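Local coordinates for berberine bridge enzyme-like protein (PDB 5D79), which is an FAD-dependent plant oxidoreductase of the berberine bridge enzyme-like group and takes part in adaptation to salt stress, at residues H111-G115 with S364-K368; Q182-Y188 with Y470-K474; G196-D200 with T415-R420. All blocks are in the same frame, centred on the assembly; numbering follows the deposited sequence.

In the fold
From the N terminus, residues 111-115, in the loop between strands 103-107 and 125-129, open contact 1, which is closed by strand 363-372, at the margin of the seven-stranded antiparallel sheet. Before that loop is closed the chain passes through 182-188, which waits for 470-474, so contacts 1 and 2 cross; they also touch and share the FAD. Contact 3, between 196-200 and 415-420, is nested inside the loop of contact 2 but crosses contact 1. It touches contact 2 through the backbone, Gly-186 and Gly-187 facing Ala-199 and Ala-198. Together the three tie the FAD-binding region to the edge of the large sheet, to a loop between two of its strands, and to the C-terminal loop 470-474.

Contact 1 (H111-G115 with S364-K368); sequences HCYEG and SFKGK. With FAD (flavin-adenine dinucleotide), chain E.
The ring of Tyr-113 receives the edge of Phe-365 on one face, Phe-365 CE1 standing 3.4 Å above the plane over the ring centre, while FAD C9 lies at its edge. This is a T-shaped pair, with centroids 4.7 Å apart and planes at 61°. Phe-473 also stacks on Tyr-113, whose hydroxyl is hydrogen-bonded to Gln-428. Phe-365 sets its CG between the backbone N and the carbonyl carbon (chi1 62°), which presents the ring edge-on. Two residues along, Gly-367 CA passes 4.0 Å from Tyr-113 CE2, where any CB would collide with the tyrosine. Farther out, Glu-114 OE2 forms a salt bridge of 3.1 Å with Lys-366 NZ; the lysine chain, bent at chi2, brings the ammonium back although its CB points away. Asp-475 gives that ammonium a second carboxylate, and Met-476 N donates to the glutamate. On the cofactor side, Cys-112 N donates to FAD O1A (3.1 Å) and His-111 N to FAD O3P (2.9 Å), so backbone N-H groups hold the diphosphate. His-111 ND1 is bonded covalently to FAD C8M (1.6 Å) and NE2 hydrogen-bonded to Thr-176 OG1; such an 8alpha-histidyl link, as in related flavoenzymes, probably raises the flavin's redox potential besides tethering it.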
loop_
_atom_site.group_PDB
_atom_site.type_symbol
_atom_site.label_atom_id
_atom_site.label_comp_id
_atom_site.label_asym_id
_atom_site.label_seq_id
_atom_site.Cartn_x
_atom_site.Cartn_y
_atom_site.Cartn_z
ATOM N N HIS A 111 6.911 -3.330 3.254
ATOM C CA HIS A 111 6.102 -2.310 3.899
ATOM C C HIS A 111 4.804 -2.825 4.538
ATOM O O HIS A 111 3.971 -2.021 4.940
ATOM C CB HIS A 111 5.784 -1.204 2.892
ATOM C CG HIS A 111 6.795 -0.102 2.896
ATOM N ND1 HIS A 111 6.684 0.999 3.714
ATOM C CD2 HIS A 111 7.958 0.047 2.219
ATOM C CE1 HIS A 111 7.728 1.789 3.533
ATOM N NE2 HIS A 111 8.516 1.233 2.632
ATOM N N CYS A 112 4.632 -4.146 4.635
ATOM C CA CYS A 112 3.409 -4.720 5.205
ATOM C C CYS A 112 3.152 -4.180 6.601
ATOM O O CYS A 112 3.983 -4.313 7.498
ATOM C CB CYS A 112 3.466 -6.253 5.257
ATOM S SG CYS A 112 1.859 -7.074 5.595
ATOM N N TYR A 113 1.979 -3.584 6.769
ATOM C CA TYR A 113 1.603 -2.892 7.998
ATOM C C TYR A 113 1.691 -3.766 9.258
ATOM O O TYR A 113 1.886 -3.254 10.363
ATOM C CB TYR A 113 0.192 -2.318 7.828
ATOM C CG TYR A 113 0.200 -0.884 7.355
ATOM C CD1 TYR A 113 1.137 -0.443 6.425
ATOM C CD2 TYR A 113 -0.720 0.034 7.850
ATOM C CE1 TYR A 113 1.159 0.882 6.002
ATOM C CE2 TYR A 113 -0.715 1.360 7.431
ATOM C CZ TYR A 113 0.231 1.781 6.509
ATOM O OH TYR A 113 0.236 3.090 6.102
ATOM N N GLU A 114 1.570 -5.077 9.083
ATOM C CA GLU A 114 1.674 -6.012 10.201
ATOM C C GLU A 114 2.875 -6.950 10.057
ATOM O O GLU A 114 2.987 -7.942 10.782
ATOM C CB GLU A 114 0.381 -6.840 10.333
ATOM C CG GLU A 114 -0.888 -6.033 10.662
ATOM C CD GLU A 114 -1.057 -5.719 12.157
ATOM O OE1 GLU A 114 -0.089 -5.888 12.940
ATOM O OE2 GLU A 114 -2.173 -5.303 12.548
ATOM N N GLY A 115 3.757 -6.652 9.110
ATOM C CA GLY A 115 4.952 -7.457 8.909
ATOM C C GLY A 115 4.743 -8.882 8.420
ATOM O O GLY A 115 5.604 -9.731 8.631
ATOM N N SER A 364 8.565 3.304 13.596
ATOM C CA SER A 364 7.533 2.278 13.730
ATOM C C SER A 364 6.174 2.942 13.644
ATOM O O SER A 364 6.050 4.141 13.879
ATOM C CB SER A 364 7.664 1.521 15.054
ATOM O OG SER A 364 8.885 0.812 15.125
ATOM N N PHE A 365 5.146 2.168 13.321
ATOM C CA PHE A 365 3.820 2.748 13.206
ATOM C C PHE A 365 2.708 1.724 13.457
ATOM O O PHE A 365 2.930 0.510 13.411
ATOM C CB PHE A 365 3.654 3.404 11.824
ATOM C CG PHE A 365 3.774 2.440 10.676
ATOM C CD1 PHE A 365 2.681 1.684 10.266
ATOM C CD2 PHE A 365 4.981 2.283 10.007
ATOM C CE1 PHE A 365 2.793 0.782 9.221
ATOM C CE2 PHE A 365 5.098 1.379 8.950
ATOM C CZ PHE A 365 4.002 0.628 8.560
ATOM N N LYS A 366 1.521 2.239 13.760
ATOM C CA LYS A 366 0.293 1.471 13.725
ATOM C C LYS A 366 -0.690 2.264 12.877
ATOM O O LYS A 366 -0.904 3.448 13.128
ATOM C CB LYS A 366 -0.260 1.240 15.125
ATOM C CG LYS A 366 -1.632 0.617 15.118
ATOM C CD LYS A 366 -1.624 -0.704 14.369
ATOM C CE LYS A 366 -3.029 -1.251 14.261
ATOM N NZ LYS A 366 -3.104 -2.608 13.638
ATOM N N GLY A 367 -1.264 1.625 11.861
ATOM C CA GLY A 367 -2.228 2.281 10.999
ATOM C C GLY A 367 -3.541 1.528 10.885
ATOM O O GLY A 367 -3.578 0.294 10.912
ATOM N N LYS A 368 -4.624 2.297 10.772
ATOM C CA LYS A 368 -5.971 1.785 10.497
ATOM C C LYS A 368 -6.610 2.727 9.488
ATOM O O LYS A 368 -6.153 3.852 9.333
ATOM C CB LYS A 368 -6.810 1.705 11.777
ATOM C CG LYS A 368 -6.122 0.962 12.936
ATOM C CD LYS A 368 -6.959 0.987 14.220
ATOM C CE LYS A 368 -8.120 0.005 14.184
ATOM N NZ LYS A 368 -7.702 -1.380 14.484
HETATM P PA FAD E . 5.702 -6.399 1.511
HETATM O O1A FAD E . 5.729 -6.528 3.013
HETATM O O2A FAD E . 6.968 -6.899 0.855
HETATM O O5B FAD E . 4.391 -7.143 0.930
HETATM C C5B FAD E . 3.112 -6.952 1.520
HETATM C C4B FAD E . 2.148 -8.110 1.230
HETATM O O4B FAD E . 2.187 -8.417 -0.153
HETATM C C3B FAD E . 2.545 -9.367 1.990
HETATM O O3B FAD E . 1.408 -10.093 2.405
HETATM C C2B FAD E . 3.349 -10.144 0.963
HETATM O O2B FAD E . 3.307 -11.542 1.186
HETATM C C1B FAD E . 2.722 -9.713 -0.359
HETATM N N9A FAD E . 3.652 -9.715 -1.509
HETATM C C8A FAD E . 4.750 -8.915 -1.735
HETATM N N7A FAD E . 5.292 -9.258 -2.932
HETATM C C5A FAD E . 4.559 -10.260 -3.474
HETATM C C6A FAD E . 4.655 -10.985 -4.663
HETATM N N6A FAD E . 5.462 -10.588 -5.639
HETATM N N1A FAD E . 3.728 -11.971 -4.939
HETATM C C2A FAD E . 2.709 -12.231 -4.049
HETATM N N3A FAD E . 2.622 -11.513 -2.873
HETATM C C4A FAD E . 3.526 -10.546 -2.589
HETATM N N1 FAD E . -0.252 2.219 0.150
HETATM C C2 FAD E . -1.025 3.037 -0.656
HETATM O O2 FAD E . -1.684 2.559 -1.588
HETATM N N3 FAD E . -1.039 4.407 -0.422
HETATM C C4 FAD E . -0.298 4.969 0.605
HETATM O O4 FAD E . -0.245 6.195 0.711
HETATM C C4X FAD E . 0.496 4.142 1.401
HETATM N N5 FAD E . 1.355 4.675 2.350
HETATM C C5X FAD E . 2.345 3.875 2.902
HETATM C C6 FAD E . 3.376 4.422 3.663
HETATM C C7 FAD E . 4.362 3.602 4.218
HETATM C C7M FAD E . 5.460 4.201 5.045
HETATM C C8 FAD E . 4.346 2.227 3.974
HETATM C C8M FAD E . 5.377 1.320 4.579
HETATM C C9 FAD E . 3.315 1.681 3.217
HETATM C C9A FAD E . 2.288 2.491 2.724
HETATM N N10 FAD E . 1.239 1.948 1.998
HETATM C C10 FAD E . 0.532 2.767 1.140
HETATM C "C1'" FAD E . 0.933 0.484 2.084
HETATM C "C2'" FAD E . 1.661 -0.351 1.048
HETATM O "O2'" FAD E . 1.174 -0.024 -0.235
HETATM C "C3'" FAD E . 1.411 -1.817 1.382
HETATM O "O3'" FAD E . 2.030 -2.103 2.617
HETATM C "C4'" FAD E . 2.009 -2.747 0.355
HETATM O "O4'" FAD E . 1.342 -3.982 0.387
HETATM C "C5'" FAD E . 3.452 -3.025 0.712
HETATM O "O5'" FAD E . 4.092 -3.596 -0.406
HETATM P P FAD E . 5.615 -4.063 -0.226
HETATM O O1P FAD E . 6.037 -4.901 -1.403
HETATM O O2P FAD E . 6.526 -2.874 -0.049
HETATM O O3P FAD E . 5.481 -4.836 1.184
HETATM O O HOH W 1 0.290 -1.399 11.852
#

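Contact 2 (Q182-Y188 with Y470-K474); sequences QFSGGGY and YVNFK. With FAD (flavin-adenine dinucleotide), chain E.
Gly-185 comes closest to the type I turn from Tyr-470 to Phe-473, its CA 5.2 Å from Asn-472 CA. A side chain on Gly-185 would run into Asn-472 OD1, and the backbone angles of Gly-186 and Gly-187 admit no CB. Asn-472 uses its whole amide: ND2 donates to Gln-182 O at 2.9 Å, almost straight at 173° and onto a lone pair in the carbonyl plane, and its other N-H goes to Tyr-470 OH. OD1 accepts from the ribityl hydroxyl FAD O4' (3.0 Å). Tyr-470 OH gathers Asn-472 ND2 and Gly-187 N (2.7 Å) as donors and itself donates a hydrogen bond to FAD O2, also 2.7 Å away. A phenylalanine in place of Tyr-470 would probably leave Gly-187 N and one amide hydrogen of Asn-472 without their acceptor, and FAD O2 with one donor fewer. Here the FAD-binding, PCMH-type region and the C-terminal berberine-like region close on the flavin together. Tyr-188 N also donates to FAD O2, and two donors there would be expected to stabilise negative charge at the N1-C2=O end of the reduced flavin. Tyr-188 places FAD N3 over the centre of one ring face, the tyrosine CG lying between its backbone N and carbonyl carbon (chi1 69°). Its CE2 packs 3.3 Å from Tyr-470 CE2, the planes oblique at 35°. At the edge of Phe-473, Tyr-188 OH lies 3.3 Å from Phe-473 CE2, while Phe-473 CE1 packs 3.5 Å from FAD C10. Lys-474 NZ reaches the adenosine ribose at FAD O3B.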
loop_
_atom_site.group_PDB
_atom_site.type_symbol
_atom_site.label_atom_id
_atom_site.label_comp_id
_atom_site.label_asym_id
_atom_site.label_seq_id
_atom_site.Cartn_x
_atom_site.Cartn_y
_atom_site.Cartn_z
ATOM N N GLN A 182 2.296 -3.648 -3.043
ATOM C CA GLN A 182 1.411 -2.510 -3.281
ATOM C C GLN A 182 0.448 -2.762 -4.454
ATOM O O GLN A 182 -0.750 -2.511 -4.339
ATOM C CB GLN A 182 2.216 -1.221 -3.522
ATOM C CG GLN A 182 1.307 -0.005 -3.721
ATOM C CD GLN A 182 2.039 1.311 -3.959
ATOM O OE1 GLN A 182 2.080 1.806 -5.077
ATOM N NE2 GLN A 182 2.577 1.901 -2.900
ATOM N N PHE A 183 0.963 -3.260 -5.575
ATOM C CA PHE A 183 0.122 -3.433 -6.757
ATOM C C PHE A 183 -0.853 -4.589 -6.539
ATOM O O PHE A 183 -1.985 -4.528 -6.994
ATOM C CB PHE A 183 0.945 -3.686 -8.034
ATOM C CG PHE A 183 1.784 -2.510 -8.490
ATOM C CD1 PHE A 183 2.009 -1.407 -7.668
ATOM C CD2 PHE A 183 2.351 -2.513 -9.758
ATOM C CE1 PHE A 183 2.795 -0.330 -8.100
ATOM C CE2 PHE A 183 3.131 -1.439 -10.200
ATOM C CZ PHE A 183 3.351 -0.345 -9.366
ATOM N N SER A 184 -0.425 -5.639 -5.839
ATOM C CA SER A 184 -1.313 -6.782 -5.601
ATOM C C SER A 184 -2.428 -6.453 -4.594
ATOM O O SER A 184 -3.383 -7.216 -4.459
ATOM C CB SER A 184 -0.519 -8.020 -5.134
ATOM O OG SER A 184 -0.062 -7.924 -3.789
ATOM N N GLY A 185 -2.311 -5.312 -3.917
ATOM C CA GLY A 185 -3.311 -4.868 -2.956
ATOM C C GLY A 185 -4.101 -3.638 -3.387
ATOM O O GLY A 185 -4.901 -3.114 -2.614
ATOM N N GLY A 186 -3.888 -3.190 -4.623
ATOM C CA GLY A 186 -4.526 -1.986 -5.133
ATOM C C GLY A 186 -3.531 -0.880 -5.480
ATOM O O GLY A 186 -2.942 -0.868 -6.575
ATOM N N GLY A 187 -3.343 0.060 -4.558
ATOM C CA GLY A 187 -2.308 1.076 -4.718
ATOM C C GLY A 187 -2.774 2.442 -5.185
ATOM O O GLY A 187 -2.887 2.679 -6.376
ATOM N N TYR A 188 -3.025 3.353 -4.252
ATOM C CA TYR A 188 -3.433 4.706 -4.625
ATOM C C TYR A 188 -2.321 5.719 -4.329
ATOM O O TYR A 188 -1.438 5.482 -3.493
ATOM C CB TYR A 188 -4.734 5.113 -3.912
ATOM C CG TYR A 188 -4.637 5.335 -2.408
ATOM C CD1 TYR A 188 -4.070 6.492 -1.882
ATOM C CD2 TYR A 188 -5.146 4.402 -1.518
ATOM C CE1 TYR A 188 -3.982 6.700 -0.514
ATOM C CE2 TYR A 188 -5.065 4.600 -0.142
ATOM C CZ TYR A 188 -4.484 5.754 0.355
ATOM O OH TYR A 188 -4.417 5.955 1.722
ATOM N N TYR A 470 -8.941 -0.834 3.659
ATOM C CA TYR A 470 -7.978 -0.977 2.562
ATOM C C TYR A 470 -6.915 -2.071 2.848
ATOM O O TYR A 470 -6.147 -1.967 3.813
ATOM C CB TYR A 470 -7.309 0.383 2.307
ATOM C CG TYR A 470 -6.332 0.445 1.146
ATOM C CD1 TYR A 470 -6.497 -0.342 0.000
ATOM C CD2 TYR A 470 -5.237 1.305 1.198
ATOM C CE1 TYR A 470 -5.586 -0.263 -1.053
ATOM C CE2 TYR A 470 -4.334 1.374 0.167
ATOM C CZ TYR A 470 -4.518 0.601 -0.953
ATOM O OH TYR A 470 -3.598 0.698 -1.957
ATOM N N VAL A 471 -6.866 -3.101 1.996
ATOM C CA VAL A 471 -6.048 -4.298 2.251
ATOM C C VAL A 471 -4.550 -4.001 2.243
ATOM O O VAL A 471 -3.766 -4.750 2.834
ATOM C CB VAL A 471 -6.355 -5.450 1.234
ATOM C CG1 VAL A 471 -5.595 -5.280 -0.093
ATOM C CG2 VAL A 471 -6.037 -6.806 1.856
ATOM N N ASN A 472 -4.158 -2.905 1.602
ATOM C CA ASN A 472 -2.765 -2.468 1.646
ATOM C C ASN A 472 -2.412 -1.846 2.998
ATOM O O ASN A 472 -1.242 -1.672 3.319
ATOM C CB ASN A 472 -2.458 -1.486 0.508
ATOM C CG ASN A 472 -1.896 -2.179 -0.725
ATOM O OD1 ASN A 472 -1.397 -3.299 -0.649
ATOM N ND2 ASN A 472 -1.963 -1.509 -1.859
ATOM N N PHE A 473 -3.425 -1.517 3.794
ATOM C CA PHE A 473 -3.197 -1.168 5.199
ATOM C C PHE A 473 -3.635 -2.350 6.082
ATOM O O PHE A 473 -4.649 -2.265 6.769
ATOM C CB PHE A 473 -3.958 0.114 5.601
ATOM C CG PHE A 473 -3.542 1.363 4.839
ATOM C CD1 PHE A 473 -2.229 1.548 4.416
ATOM C CD2 PHE A 473 -4.474 2.358 4.546
ATOM C CE1 PHE A 473 -1.851 2.704 3.714
ATOM C CE2 PHE A 473 -4.109 3.507 3.840
ATOM C CZ PHE A 473 -2.796 3.680 3.427
ATOM N N LYS A 474 -2.891 -3.454 6.045
ATOM C CA LYS A 474 -3.273 -4.661 6.787
ATOM C C LYS A 474 -3.450 -4.401 8.292
ATOM O O LYS A 474 -2.610 -3.760 8.929
ATOM C CB LYS A 474 -2.246 -5.786 6.578
ATOM C CG LYS A 474 -2.669 -6.867 5.587
ATOM C CD LYS A 474 -1.759 -8.077 5.701
ATOM C CE LYS A 474 -1.551 -8.771 4.354
ATOM N NZ LYS A 474 -0.420 -9.753 4.415
HETATM P PA FAD E . 5.702 -6.399 1.511
HETATM O O1A FAD E . 5.729 -6.528 3.013
HETATM O O2A FAD E . 6.968 -6.899 0.855
HETATM O O5B FAD E . 4.391 -7.143 0.930
HETATM C C5B FAD E . 3.112 -6.952 1.520
HETATM C C4B FAD E . 2.148 -8.110 1.230
HETATM O O4B FAD E . 2.187 -8.417 -0.153
HETATM C C3B FAD E . 2.545 -9.367 1.990
HETATM O O3B FAD E . 1.408 -10.093 2.405
HETATM C C2B FAD E . 3.349 -10.144 0.963
HETATM O O2B FAD E . 3.307 -11.542 1.186
HETATM C C1B FAD E . 2.722 -9.713 -0.359
HETATM N N9A FAD E . 3.652 -9.715 -1.509
HETATM C C8A FAD E . 4.750 -8.915 -1.735
HETATM N N7A FAD E . 5.292 -9.258 -2.932
HETATM C C5A FAD E . 4.559 -10.260 -3.474
HETATM C C6A FAD E . 4.655 -10.985 -4.663
HETATM N N6A FAD E . 5.462 -10.588 -5.639
HETATM N N1A FAD E . 3.728 -11.971 -4.939
HETATM C C2A FAD E . 2.709 -12.231 -4.049
HETATM N N3A FAD E . 2.622 -11.513 -2.873
HETATM C C4A FAD E . 3.526 -10.546 -2.589
HETATM N N1 FAD E . -0.252 2.219 0.150
HETATM C C2 FAD E . -1.025 3.037 -0.656
HETATM O O2 FAD E . -1.684 2.559 -1.588
HETATM N N3 FAD E . -1.039 4.407 -0.422
HETATM C C4 FAD E . -0.298 4.969 0.605
HETATM O O4 FAD E . -0.245 6.195 0.711
HETATM C C4X FAD E . 0.496 4.142 1.401
HETATM N N5 FAD E . 1.355 4.675 2.350
HETATM C C5X FAD E . 2.345 3.875 2.902
HETATM C C6 FAD E . 3.376 4.422 3.663
HETATM C C7 FAD E . 4.362 3.602 4.218
HETATM C C7M FAD E . 5.460 4.201 5.045
HETATM C C8 FAD E . 4.346 2.227 3.974
HETATM C C8M FAD E . 5.377 1.320 4.579
HETATM C C9 FAD E . 3.315 1.681 3.217
HETATM C C9A FAD E . 2.288 2.491 2.724
HETATM N N10 FAD E . 1.239 1.948 1.998
HETATM C C10 FAD E . 0.532 2.767 1.140
HETATM C "C1'" FAD E . 0.933 0.484 2.084
HETATM C "C2'" FAD E . 1.661 -0.351 1.048
HETATM O "O2'" FAD E . 1.174 -0.024 -0.235
HETATM C "C3'" FAD E . 1.411 -1.817 1.382
HETATM O "O3'" FAD E . 2.030 -2.103 2.617
HETATM C "C4'" FAD E . 2.009 -2.747 0.355
HETATM O "O4'" FAD E . 1.342 -3.982 0.387
HETATM C "C5'" FAD E . 3.452 -3.025 0.712
HETATM O "O5'" FAD E . 4.092 -3.596 -0.406
HETATM P P FAD E . 5.615 -4.063 -0.226
HETATM O O1P FAD E . 6.037 -4.901 -1.403
HETATM O O2P FAD E . 6.526 -2.874 -0.049
HETATM O O3P FAD E . 5.481 -4.836 1.184
#

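Contact 3 (G196-D200 with T415-R420); sequences GLAAD and TPFPHR
Arg-420 and Asp-200 form a bidentate, end-on salt bridge: NH2 donates to OD1 and NH1 to OD2, both at 2.9 Å, with the guanidinium and carboxylate planes 27° apart. The arginine chain, bent at chi2 (-63°), brings its flat head back over Phe-417, whose CD1 lies beneath one face of the guanidinium. Asp-200 holds its CG anti to the carbonyl carbon (chi1 -63°), and OD2 thereby takes a second donor, Leu-197 N, 2.9 Å away and above the carboxylate plane. Two bonds on OD2 would resist rotation of the carboxylate, and aspartate is short enough to serve both its own loop and the arginine. A CB on Gly-196 would clash with OD2. Thr-415 adds its methyl CG2, 3.3 Å from Asp-200 OD1, while its OG1 accepts a weak bond from Arg-420 NH2. Leu-197 presses CD1 onto one face of Phe-417, a CH-pi contact 3.6 Å from the ring centroid; His-419 CD2 lies on the opposite face. Met-407 of helix 406-409 packs on Leu-197, Phe-417 and Arg-420 alike, where the loop between helix 192-195 and strand 202-208 meets the loop leading into strand 425-434.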
loop_
_atom_site.group_PDB
_atom_site.type_symbol
_atom_site.label_atom_id
_atom_site.label_comp_id
_atom_site.label_asym_id
_atom_site.label_seq_id
_atom_site.Cartn_x
_atom_site.Cartn_y
_atom_site.Cartn_z
ATOM N N GLY A 196 -7.010 6.128 -11.601
ATOM C CA GLY A 196 -7.341 5.017 -10.719
ATOM C C GLY A 196 -6.145 4.454 -9.973
ATOM O O GLY A 196 -5.156 5.152 -9.740
ATOM N N LEU A 197 -6.229 3.184 -9.596
ATOM C CA LEU A 197 -5.178 2.561 -8.788
ATOM C C LEU A 197 -4.111 1.979 -9.703
ATOM O O LEU A 197 -4.318 1.858 -10.909
ATOM C CB LEU A 197 -5.752 1.463 -7.871
ATOM C CG LEU A 197 -6.953 1.803 -6.978
ATOM C CD1 LEU A 197 -7.454 0.558 -6.256
ATOM C CD2 LEU A 197 -6.599 2.892 -5.982
ATOM N N ALA A 198 -2.971 1.621 -9.132
ATOM C CA ALA A 198 -1.929 0.937 -9.895
ATOM C C ALA A 198 -2.478 -0.352 -10.506
ATOM O O ALA A 198 -2.237 -0.645 -11.671
ATOM C CB ALA A 198 -0.714 0.643 -9.005
ATOM N N ALA A 199 -3.241 -1.096 -9.711
ATOM C CA ALA A 199 -3.844 -2.352 -10.149
ATOM C C ALA A 199 -4.817 -2.149 -11.305
ATOM O O ALA A 199 -5.046 -3.058 -12.107
ATOM C CB ALA A 199 -4.553 -3.027 -8.980
ATOM N N ASP A 200 -5.387 -0.956 -11.388
ATOM C CA ASP A 200 -6.289 -0.617 -12.478
ATOM C C ASP A 200 -5.541 -0.391 -13.776
ATOM O O ASP A 200 -6.168 -0.194 -14.820
ATOM C CB ASP A 200 -7.102 0.631 -12.133
ATOM C CG ASP A 200 -8.008 0.426 -10.938
ATOM O OD1 ASP A 200 -8.329 -0.739 -10.611
ATOM O OD2 ASP A 200 -8.400 1.432 -10.326
ATOM N N THR A 415 -12.195 -4.672 -10.415
ATOM C CA THR A 415 -11.009 -5.266 -9.804
ATOM C C THR A 415 -11.393 -5.594 -8.370
ATOM O O THR A 415 -12.392 -5.078 -7.870
ATOM C CB THR A 415 -9.776 -4.324 -9.848
ATOM O OG1 THR A 415 -9.960 -3.238 -8.938
ATOM C CG2 THR A 415 -9.537 -3.776 -11.250
ATOM N N PRO A 416 -10.629 -6.468 -7.703
ATOM C CA PRO A 416 -11.014 -6.848 -6.335
ATOM C C PRO A 416 -11.209 -5.669 -5.362
ATOM O O PRO A 416 -12.092 -5.767 -4.501
ATOM C CB PRO A 416 -9.857 -7.746 -5.891
ATOM C CG PRO A 416 -9.416 -8.403 -7.163
ATOM C CD PRO A 416 -9.550 -7.324 -8.224
ATOM N N PHE A 417 -10.433 -4.592 -5.502
ATOM C CA PHE A 417 -10.638 -3.382 -4.704
ATOM C C PHE A 417 -12.081 -2.876 -4.874
ATOM O O PHE A 417 -12.503 -2.532 -5.985
ATOM C CB PHE A 417 -9.623 -2.300 -5.108
ATOM C CG PHE A 417 -9.747 -1.030 -4.324
ATOM C CD1 PHE A 417 -10.658 -0.049 -4.701
ATOM C CD2 PHE A 417 -8.951 -0.813 -3.210
ATOM C CE1 PHE A 417 -10.784 1.120 -3.982
ATOM C CE2 PHE A 417 -9.061 0.360 -2.485
ATOM C CZ PHE A 417 -9.984 1.333 -2.874
ATOM N N PRO A 418 -12.848 -2.842 -3.776
ATOM C CA PRO A 418 -14.290 -2.623 -3.898
ATOM C C PRO A 418 -14.760 -1.181 -3.706
ATOM O O PRO A 418 -15.917 -0.873 -3.997
ATOM C CB PRO A 418 -14.838 -3.492 -2.770
ATOM C CG PRO A 418 -13.837 -3.283 -1.688
ATOM C CD PRO A 418 -12.493 -3.275 -2.412
ATOM N N HIS A 419 -13.890 -0.319 -3.201
ATOM C CA HIS A 419 -14.318 0.988 -2.708
ATOM C C HIS A 419 -14.340 2.038 -3.798
ATOM O O HIS A 419 -13.411 2.830 -3.937
ATOM C CB HIS A 419 -13.405 1.427 -1.569
ATOM C CG HIS A 419 -13.124 0.336 -0.594
ATOM N ND1 HIS A 419 -14.024 -0.042 0.374
ATOM C CD2 HIS A 419 -12.063 -0.489 -0.466
ATOM C CE1 HIS A 419 -13.523 -1.044 1.068
ATOM N NE2 HIS A 419 -12.332 -1.330 0.581
ATOM N N ARG A 420 -15.419 2.045 -4.562
ATOM C CA ARG A 420 -15.531 2.935 -5.704
ATOM C C ARG A 420 -16.654 3.950 -5.466
ATOM O O ARG A 420 -16.649 4.625 -4.444
ATOM C CB ARG A 420 -15.750 2.123 -6.993
ATOM C CG ARG A 420 -14.714 1.003 -7.208
ATOM C CD ARG A 420 -13.272 1.494 -7.387
ATOM N NE ARG A 420 -12.409 0.394 -7.821
ATOM C CZ ARG A 420 -11.218 0.527 -8.409
ATOM N NH1 ARG A 420 -10.701 1.731 -8.654
ATOM N NH2 ARG A 420 -10.538 -0.557 -8.762
#